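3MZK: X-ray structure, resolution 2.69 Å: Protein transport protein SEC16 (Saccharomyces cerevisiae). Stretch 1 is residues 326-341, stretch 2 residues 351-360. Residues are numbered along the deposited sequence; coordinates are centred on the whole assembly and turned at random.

Stretch 1 (326-341) NMNTFESILWDEIYEY
Stretch 2 351-360: GFSSILPQKI

Stretch 1 opens with a type I turn from Asn326 to Thr329 and continues as a helix from Phe330 through Tyr341 and beyond. Thr329 (chi1 p) caps it: OG1 accepts from Ser332 N at 3.1 Å and donates to Asn326 O at 2.9 Å, while Asn326 OD1 takes Asn328 N at 2.8 Å. Stretch 2 runs from an extended Gly351-Phe352 through a 3-10 segment, 353-355, into a helix from Leu356. The helix axes approach to 10.2 Å, their directions 126° apart, and CA atoms pair Ile333 with Gln358 (6.6 Å), Asp336 with Ile355 (7.6 Å) and Glu340 with Gly351 (6.5 Å). The contact buries 589 Å² in total.

Gln358, the most extensively covered residue, points its CB toward stretch 1 with chi1 and chi2 both t. Its NE2 donates to Asp336 OD2 (2.8 Å, chi1 m) and, weakly, to water 1 (2.5 Å from NE2), which in turn donates to Ile333 O at 3.1 Å. Ser332 OG (chi1 t) lies 3.0 Å from Gln358 OE1, although its proton has another acceptor within reach. Met327 O, at 2.9 Å from the same OE1, is a second acceptor and forms no hydrogen bond with it.

Glu340, extended with chi1 and chi2 t, anchors the other end. OE1 forms a salt bridge with Lys359 NZ (2.8 Å), whose chain is m at chi1 and t thereafter; OE2 accepts Phe352 N at 3.3 Å and a weak bond from Lys359 NZ, also 3.3 Å. Water 2 donates to Glu340 OE2 (2.8 Å) and Phe352 O (2.9 Å) and accepts from Lys359 NZ (2.9 Å). Gly351's phi/psi of 116/161 would jam a CB against the preceding carbonyl. Phe352 (chi1 m) presents its ring edge to Glu340 CA, with CE2 4.3 Å from Tyr339 CD2, and Ile355 CD1 packs 4.0 Å from Asp336 O.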

# COMPACT_ATOMS: atom_id res chain seq x y z
N ASN B 326 -27.76 -26.56 3.50
CA ASN B 326 -27.65 -27.89 2.90
C ASN B 326 -28.09 -27.90 1.45
O ASN B 326 -29.22 -27.52 1.12
CB ASN B 326 -28.46 -28.93 3.68
CG ASN B 326 -28.34 -30.32 3.09
OD1 ASN B 326 -28.97 -30.63 2.07
ND2 ASN B 326 -27.53 -31.16 3.71
N MET B 327 -27.20 -28.38 0.59
CA MET B 327 -27.39 -28.32 -0.85
C MET B 327 -28.72 -28.90 -1.36
O MET B 327 -29.19 -28.50 -2.42
CB MET B 327 -26.20 -28.96 -1.56
CG MET B 327 -26.20 -28.80 -3.06
SD MET B 327 -24.54 -28.75 -3.74
CE MET B 327 -23.65 -29.73 -2.54
N ASN B 328 -29.33 -29.80 -0.60
CA ASN B 328 -30.58 -30.43 -1.02
C ASN B 328 -31.84 -29.59 -0.76
O ASN B 328 -32.87 -29.79 -1.41
CB ASN B 328 -30.74 -31.81 -0.39
CG ASN B 328 -30.23 -32.93 -1.29
OD1 ASN B 328 -30.35 -32.85 -2.51
ND2 ASN B 328 -29.66 -33.96 -0.68
N THR B 329 -31.74 -28.66 0.18
CA THR B 329 -32.89 -27.85 0.56
C THR B 329 -33.30 -26.90 -0.58
O THR B 329 -32.46 -26.41 -1.33
CB THR B 329 -32.59 -27.05 1.84
OG1 THR B 329 -31.63 -26.02 1.56
CG2 THR B 329 -32.04 -27.97 2.93
N PHE B 330 -34.61 -26.65 -0.70
CA PHE B 330 -35.11 -25.72 -1.70
C PHE B 330 -34.52 -24.32 -1.49
O PHE B 330 -34.13 -23.65 -2.46
CB PHE B 330 -36.63 -25.67 -1.71
CG PHE B 330 -37.28 -26.97 -2.07
CD1 PHE B 330 -36.52 -28.03 -2.54
CD2 PHE B 330 -38.65 -27.13 -1.95
CE1 PHE B 330 -37.12 -29.24 -2.88
CE2 PHE B 330 -39.26 -28.34 -2.29
CZ PHE B 330 -38.49 -29.39 -2.75
N GLU B 331 -34.45 -23.88 -0.24
CA GLU B 331 -33.83 -22.59 0.09
C GLU B 331 -32.44 -22.50 -0.52
O GLU B 331 -32.10 -21.52 -1.18
CB GLU B 331 -33.76 -22.37 1.60
CG GLU B 331 -35.10 -22.27 2.30
CD GLU B 331 -35.87 -23.58 2.28
OE1 GLU B 331 -35.24 -24.65 2.39
OE2 GLU B 331 -37.12 -23.54 2.15
N SER B 332 -31.65 -23.55 -0.31
CA SER B 332 -30.29 -23.60 -0.84
C SER B 332 -30.25 -23.47 -2.36
O SER B 332 -29.42 -22.76 -2.91
CB SER B 332 -29.60 -24.90 -0.42
OG SER B 332 -28.27 -24.95 -0.92
N ILE B 333 -31.16 -24.16 -3.04
CA ILE B 333 -31.21 -24.08 -4.49
C ILE B 333 -31.40 -22.64 -4.94
O ILE B 333 -30.66 -22.14 -5.79
CB ILE B 333 -32.36 -24.92 -5.07
CG1 ILE B 333 -32.16 -26.39 -4.74
CG2 ILE B 333 -32.47 -24.72 -6.58
CD1 ILE B 333 -33.30 -27.27 -5.23
N LEU B 334 -32.39 -21.97 -4.35
CA LEU B 334 -32.74 -20.61 -4.73
C LEU B 334 -31.70 -19.60 -4.25
O LEU B 334 -31.23 -18.77 -5.02
CB LEU B 334 -34.13 -20.26 -4.20
CG LEU B 334 -35.26 -21.20 -4.65
CD1 LEU B 334 -36.57 -20.83 -4.00
CD2 LEU B 334 -35.41 -21.19 -6.17
N TRP B 335 -31.35 -19.68 -2.97
CA TRP B 335 -30.31 -18.81 -2.43
C TRP B 335 -29.05 -18.88 -3.29
O TRP B 335 -28.53 -17.86 -3.72
CB TRP B 335 -29.97 -19.18 -1.00
CG TRP B 335 -31.05 -18.82 -0.04
CD1 TRP B 335 -32.05 -17.93 -0.23
CD2 TRP B 335 -31.23 -19.36 1.27
NE1 TRP B 335 -32.86 -17.87 0.88
CE2 TRP B 335 -32.38 -18.74 1.82
CE3 TRP B 335 -30.55 -20.31 2.04
CZ2 TRP B 335 -32.85 -19.04 3.10
CZ3 TRP B 335 -31.02 -20.60 3.31
CH2 TRP B 335 -32.15 -19.97 3.83
N ASP B 336 -28.58 -20.10 -3.56
CA ASP B 336 -27.38 -20.27 -4.35
C ASP B 336 -27.47 -19.61 -5.72
O ASP B 336 -26.52 -18.97 -6.17
CB ASP B 336 -27.01 -21.75 -4.49
CG ASP B 336 -26.37 -22.30 -3.24
OD1 ASP B 336 -25.89 -21.49 -2.42
OD2 ASP B 336 -26.35 -23.54 -3.07
N GLU B 337 -28.61 -19.74 -6.38
CA GLU B 337 -28.76 -19.13 -7.70
C GLU B 337 -28.87 -17.61 -7.64
O GLU B 337 -28.34 -16.90 -8.50
CB GLU B 337 -29.95 -19.72 -8.47
CG GLU B 337 -30.06 -19.16 -9.88
CD GLU B 337 -30.98 -19.96 -10.76
OE1 GLU B 337 -31.46 -21.03 -10.32
OE2 GLU B 337 -31.23 -19.53 -11.90
N ILE B 338 -29.55 -17.11 -6.61
CA ILE B 338 -29.63 -15.67 -6.38
C ILE B 338 -28.26 -15.08 -6.07
O ILE B 338 -27.87 -14.04 -6.63
CB ILE B 338 -30.61 -15.35 -5.23
CG1 ILE B 338 -32.04 -15.69 -5.66
CG2 ILE B 338 -30.48 -13.89 -4.82
CD1 ILE B 338 -33.07 -15.53 -4.57
N TYR B 339 -27.52 -15.74 -5.19
CA TYR B 339 -26.17 -15.33 -4.85
C TYR B 339 -25.30 -15.29 -6.10
O TYR B 339 -24.45 -14.42 -6.25
CB TYR B 339 -25.58 -16.29 -3.81
CG TYR B 339 -24.28 -15.84 -3.19
CD1 TYR B 339 -24.18 -14.59 -2.57
CD2 TYR B 339 -23.16 -16.67 -3.18
CE1 TYR B 339 -22.99 -14.18 -1.98
CE2 TYR B 339 -21.97 -16.26 -2.60
CZ TYR B 339 -21.89 -15.01 -2.00
OH TYR B 339 -20.71 -14.60 -1.41
N GLU B 340 -25.53 -16.23 -7.01
CA GLU B 340 -24.79 -16.26 -8.27
C GLU B 340 -25.15 -15.06 -9.14
O GLU B 340 -24.28 -14.40 -9.70
CB GLU B 340 -25.06 -17.55 -9.03
CG GLU B 340 -24.27 -17.68 -10.32
CD GLU B 340 -24.68 -18.90 -11.12
OE1 GLU B 340 -25.90 -19.11 -11.30
OE2 GLU B 340 -23.79 -19.65 -11.58
N TYR B 341 -26.45 -14.80 -9.25
CA TYR B 341 -26.93 -13.66 -10.02
C TYR B 341 -26.27 -12.37 -9.55
O TYR B 341 -25.90 -11.53 -10.36
CB TYR B 341 -28.45 -13.55 -9.94
CG TYR B 341 -29.03 -12.45 -10.79
CD1 TYR B 341 -29.03 -12.55 -12.18
CD2 TYR B 341 -29.59 -11.31 -10.21
CE1 TYR B 341 -29.57 -11.54 -12.96
CE2 TYR B 341 -30.13 -10.31 -10.99
CZ TYR B 341 -30.11 -10.43 -12.37
OH TYR B 341 -30.65 -9.43 -13.15
N GLY B 351 -19.53 -17.40 -13.38
CA GLY B 351 -20.47 -18.29 -12.72
C GLY B 351 -19.81 -19.34 -11.85
O GLY B 351 -18.62 -19.62 -12.01
N PHE B 352 -20.57 -19.91 -10.92
CA PHE B 352 -20.06 -20.97 -10.05
C PHE B 352 -20.30 -22.36 -10.64
O PHE B 352 -21.42 -22.86 -10.63
CB PHE B 352 -20.69 -20.90 -8.65
CG PHE B 352 -20.56 -19.56 -7.99
CD1 PHE B 352 -19.33 -19.07 -7.62
CD2 PHE B 352 -21.69 -18.80 -7.71
CE1 PHE B 352 -19.21 -17.83 -6.99
CE2 PHE B 352 -21.58 -17.57 -7.08
CZ PHE B 352 -20.34 -17.08 -6.72
N SER B 353 -19.24 -22.97 -11.15
CA SER B 353 -19.32 -24.34 -11.65
C SER B 353 -19.80 -25.29 -10.56
O SER B 353 -20.55 -26.23 -10.83
CB SER B 353 -17.95 -24.79 -12.15
OG SER B 353 -17.51 -23.98 -13.22
N SER B 354 -19.38 -25.04 -9.33
CA SER B 354 -19.66 -25.96 -8.23
C SER B 354 -21.15 -26.18 -8.00
O SER B 354 -21.54 -27.16 -7.37
CB SER B 354 -18.99 -25.48 -6.94
OG SER B 354 -19.53 -24.24 -6.52
N ILE B 355 -21.99 -25.27 -8.50
CA ILE B 355 -23.43 -25.38 -8.27
C ILE B 355 -24.22 -25.85 -9.49
O ILE B 355 -25.44 -25.99 -9.42
CB ILE B 355 -24.04 -24.06 -7.74
CG1 ILE B 355 -24.14 -23.02 -8.85
CG2 ILE B 355 -23.25 -23.54 -6.55
CD1 ILE B 355 -25.12 -21.93 -8.55
N LEU B 356 -23.54 -26.09 -10.61
CA LEU B 356 -24.21 -26.62 -11.79
C LEU B 356 -24.98 -27.91 -11.50
O LEU B 356 -26.13 -28.06 -11.91
CB LEU B 356 -23.22 -26.83 -12.94
CG LEU B 356 -22.86 -25.55 -13.70
CD1 LEU B 356 -21.59 -25.72 -14.52
CD2 LEU B 356 -24.02 -25.12 -14.59
N PRO B 357 -24.36 -28.85 -10.77
CA PRO B 357 -25.10 -30.04 -10.36
C PRO B 357 -26.40 -29.67 -9.66
O PRO B 357 -27.42 -30.28 -9.93
CB PRO B 357 -24.14 -30.72 -9.39
CG PRO B 357 -22.80 -30.34 -9.90
CD PRO B 357 -22.94 -28.93 -10.38
N GLN B 358 -26.35 -28.68 -8.77
CA GLN B 358 -27.53 -28.29 -8.02
C GLN B 358 -28.61 -27.75 -8.94
O GLN B 358 -29.80 -27.95 -8.69
CB GLN B 358 -27.19 -27.26 -6.94
CG GLN B 358 -28.31 -27.01 -5.94
CD GLN B 358 -27.94 -25.96 -4.90
OE1 GLN B 358 -28.12 -26.17 -3.70
NE2 GLN B 358 -27.43 -24.82 -5.36
N LYS B 359 -28.21 -27.06 -10.00
CA LYS B 359 -29.16 -26.52 -10.98
C LYS B 359 -29.88 -27.64 -11.73
O LYS B 359 -31.09 -27.55 -11.98
CB LYS B 359 -28.45 -25.60 -11.97
CG LYS B 359 -27.95 -24.31 -11.36
CD LYS B 359 -27.48 -23.36 -12.45
CE LYS B 359 -26.84 -22.12 -11.87
NZ LYS B 359 -26.24 -21.29 -12.95
N ILE B 360 -29.14 -28.68 -12.11
CA ILE B 360 -29.72 -29.82 -12.80
C ILE B 360 -30.68 -30.53 -11.86
O ILE B 360 -31.78 -30.94 -12.25
CB ILE B 360 -28.63 -30.81 -13.26
CG1 ILE B 360 -27.65 -30.11 -14.20
CG2 ILE B 360 -29.26 -32.02 -13.95
CD1 ILE B 360 -26.54 -31.02 -14.69
O HOH W 1 -28.64 -23.86 -7.37
O HOH W 2 -23.63 -22.34 -12.40